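Local atomic coordinates of copper homeostasis operon regulatory protein (Thermus thermophilus, PDB entry 3AAI), a protein that probably represses transcription of copper-homeostasis genes by binding operator DNA, as a metal-responsive all-helical repressor of the CsoR family. Residues 28-33 and 42-47. Residues are numbered along the deposited sequence; the frame is centred on the assembly and turned at random.
Sequences EGILRM and VDVLKQ
Ile30 and Gln47 show how an antiparallel helical hairpin can close on aliphatic carbon even where one partner is an amide. Helices 10-34 and 41-69 run side by side here, the axes of residues 28-33 and 42-47 lying 10.4 Å apart at 165°. Packing is tightest at Gln47, whose aliphatic carbons take both Ile30 and Met33. From the buried side, Ile30 CD1 rests 3.7 Å from Gln47 CB. Its methyl CG2 faces Val44 CG1 more distantly, at 4.3 Å, while Leu48 and Val51 of helix 41-69 also pack on Ile30. The other side is more open and partly exposed. There the selenomethionine at Met33 crosses Gln47 at about a right angle, SE lying 3.6 Å from Gln47 CG. A bend at chi3 (82°) turns its methyl CE toward the second helix, 3.9 Å from Val44 CG2; Asp43 lies at this margin. In Gln47 a bend at chi2 (-65°) turns the amide aside from the straight chain, and OE1 accepts a hydrogen bond from His26 NE2, one turn before Ile30. No hydrogen bond joins the two segments directly, so they meet by van der Waals contact alone, with the neighbouring His26 bond tethering the Gln47 amide.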
loop_
_atom_site.group_PDB
_atom_site.type_symbol
_atom_site.label_atom_id
_atom_site.label_comp_id
_atom_site.label_asym_id
_atom_site.label_seq_id
_atom_site.Cartn_x
_atom_site.Cartn_y
_atom_site.Cartn_z
ATOM N N GLU A 28 10.246 -12.471 15.495
ATOM C CA GLU A 28 11.437 -13.232 15.866
ATOM C C GLU A 28 11.487 -14.556 15.109
ATOM O O GLU A 28 12.562 -15.113 14.877
ATOM C CB GLU A 28 11.463 -13.512 17.369
ATOM C CG GLU A 28 11.522 -12.270 18.215
ATOM C CD GLU A 28 11.809 -12.578 19.667
ATOM O OE1 GLU A 28 12.862 -13.195 19.941
ATOM O OE2 GLU A 28 10.984 -12.200 20.528
ATOM N N GLY A 29 10.316 -15.068 14.742
ATOM C CA GLY A 29 10.271 -16.308 13.988
ATOM C C GLY A 29 10.863 -16.093 12.604
ATOM O O GLY A 29 11.530 -16.970 12.061
ATOM N N ILE A 30 10.622 -14.920 12.026
ATOM C CA ILE A 30 11.154 -14.628 10.700
ATOM C C ILE A 30 12.671 -14.488 10.821
ATOM O O ILE A 30 13.429 -14.877 9.923
ATOM C CB ILE A 30 10.540 -13.333 10.128
ATOM C CG1 ILE A 30 9.013 -13.475 10.075
ATOM C CG2 ILE A 30 11.102 -13.061 8.728
ATOM C CD1 ILE A 30 8.293 -12.301 9.438
ATOM N N LEU A 31 13.097 -13.936 11.950
ATOM C CA LEU A 31 14.506 -13.764 12.250
ATOM C C LEU A 31 15.195 -15.120 12.308
ATOM O O LEU A 31 16.300 -15.278 11.789
ATOM C CB LEU A 31 14.673 -13.050 13.591
ATOM C CG LEU A 31 14.682 -11.524 13.561
ATOM C CD1 LEU A 31 14.643 -10.985 14.980
ATOM C CD2 LEU A 31 15.943 -11.048 12.841
ATOM N N ARG A 32 14.546 -16.101 12.937
ATOM C CA ARG A 32 15.130 -17.439 13.042
ATOM C C ARG A 32 15.217 -18.090 11.662
ATOM O O ARG A 32 16.190 -18.775 11.351
ATOM C CB ARG A 32 14.302 -18.338 13.970
ATOM C CG ARG A 32 15.106 -19.497 14.554
ATOM C CD ARG A 32 14.268 -20.398 15.443
ATOM N NE ARG A 32 13.628 -21.449 14.668
ATOM C CZ ARG A 32 14.141 -22.660 14.491
ATOM N NH1 ARG A 32 15.300 -22.983 15.048
ATOM N NH2 ARG A 32 13.504 -23.538 13.734
HETATM N N MSE A 33 14.191 -17.877 10.843
HETATM C CA MSE A 33 14.158 -18.426 9.493
HETATM C C MSE A 33 15.362 -17.931 8.690
HETATM O O MSE A 33 16.010 -18.702 7.987
HETATM C CB MSE A 33 12.875 -18.004 8.778
HETATM C CG MSE A 33 11.610 -18.626 9.352
HETATM SE SE MSE A 33 10.014 -17.908 8.540
HETATM C CE MSE A 33 9.977 -18.998 6.936
ATOM N N VAL A 42 9.669 -17.693 -0.479
ATOM C CA VAL A 42 8.232 -17.507 -0.537
ATOM C C VAL A 42 7.576 -17.561 0.839
ATOM O O VAL A 42 6.649 -16.797 1.114
ATOM C CB VAL A 42 7.570 -18.558 -1.455
ATOM C CG1 VAL A 42 6.060 -18.375 -1.451
ATOM C CG2 VAL A 42 8.106 -18.417 -2.868
ATOM N N ASP A 43 8.045 -18.458 1.702
ATOM C CA ASP A 43 7.464 -18.556 3.038
ATOM C C ASP A 43 7.839 -17.311 3.831
ATOM O O ASP A 43 7.028 -16.777 4.583
ATOM C CB ASP A 43 7.953 -19.814 3.771
ATOM C CG ASP A 43 7.171 -20.079 5.066
ATOM O OD1 ASP A 43 5.932 -19.908 5.064
ATOM O OD2 ASP A 43 7.783 -20.469 6.082
ATOM N N VAL A 44 9.071 -16.851 3.655
ATOM C CA VAL A 44 9.524 -15.652 4.344
ATOM C C VAL A 44 8.688 -14.454 3.897
ATOM O O VAL A 44 8.313 -13.613 4.720
ATOM C CB VAL A 44 11.021 -15.371 4.073
ATOM C CG1 VAL A 44 11.395 -13.969 4.565
ATOM C CG2 VAL A 44 11.870 -16.393 4.801
ATOM N N LEU A 45 8.391 -14.372 2.599
ATOM C CA LEU A 45 7.578 -13.267 2.089
ATOM C C LEU A 45 6.186 -13.342 2.703
ATOM O O LEU A 45 5.605 -12.321 3.083
ATOM C CB LEU A 45 7.472 -13.314 0.561
ATOM C CG LEU A 45 8.765 -13.031 -0.212
ATOM C CD1 LEU A 45 8.479 -13.080 -1.713
ATOM C CD2 LEU A 45 9.326 -11.663 0.192
ATOM N N LYS A 46 5.659 -14.557 2.809
ATOM C CA LYS A 46 4.340 -14.754 3.402
ATOM C C LYS A 46 4.323 -14.416 4.888
ATOM O O LYS A 46 3.357 -13.836 5.386
ATOM C CB LYS A 46 3.869 -16.195 3.205
ATOM C CG LYS A 46 3.412 -16.502 1.782
ATOM C CD LYS A 46 2.756 -17.869 1.706
ATOM C CE LYS A 46 2.291 -18.179 0.299
ATOM N NZ LYS A 46 1.683 -19.534 0.219
ATOM N N GLN A 47 5.375 -14.796 5.607
ATOM C CA GLN A 47 5.426 -14.498 7.039
ATOM C C GLN A 47 5.462 -12.974 7.226
ATOM O O GLN A 47 4.754 -12.425 8.074
ATOM C CB GLN A 47 6.663 -15.136 7.690
ATOM C CG GLN A 47 6.697 -16.673 7.686
ATOM C CD GLN A 47 5.589 -17.313 8.520
ATOM O OE1 GLN A 47 4.975 -16.667 9.375
ATOM N NE2 GLN A 47 5.341 -18.592 8.282
#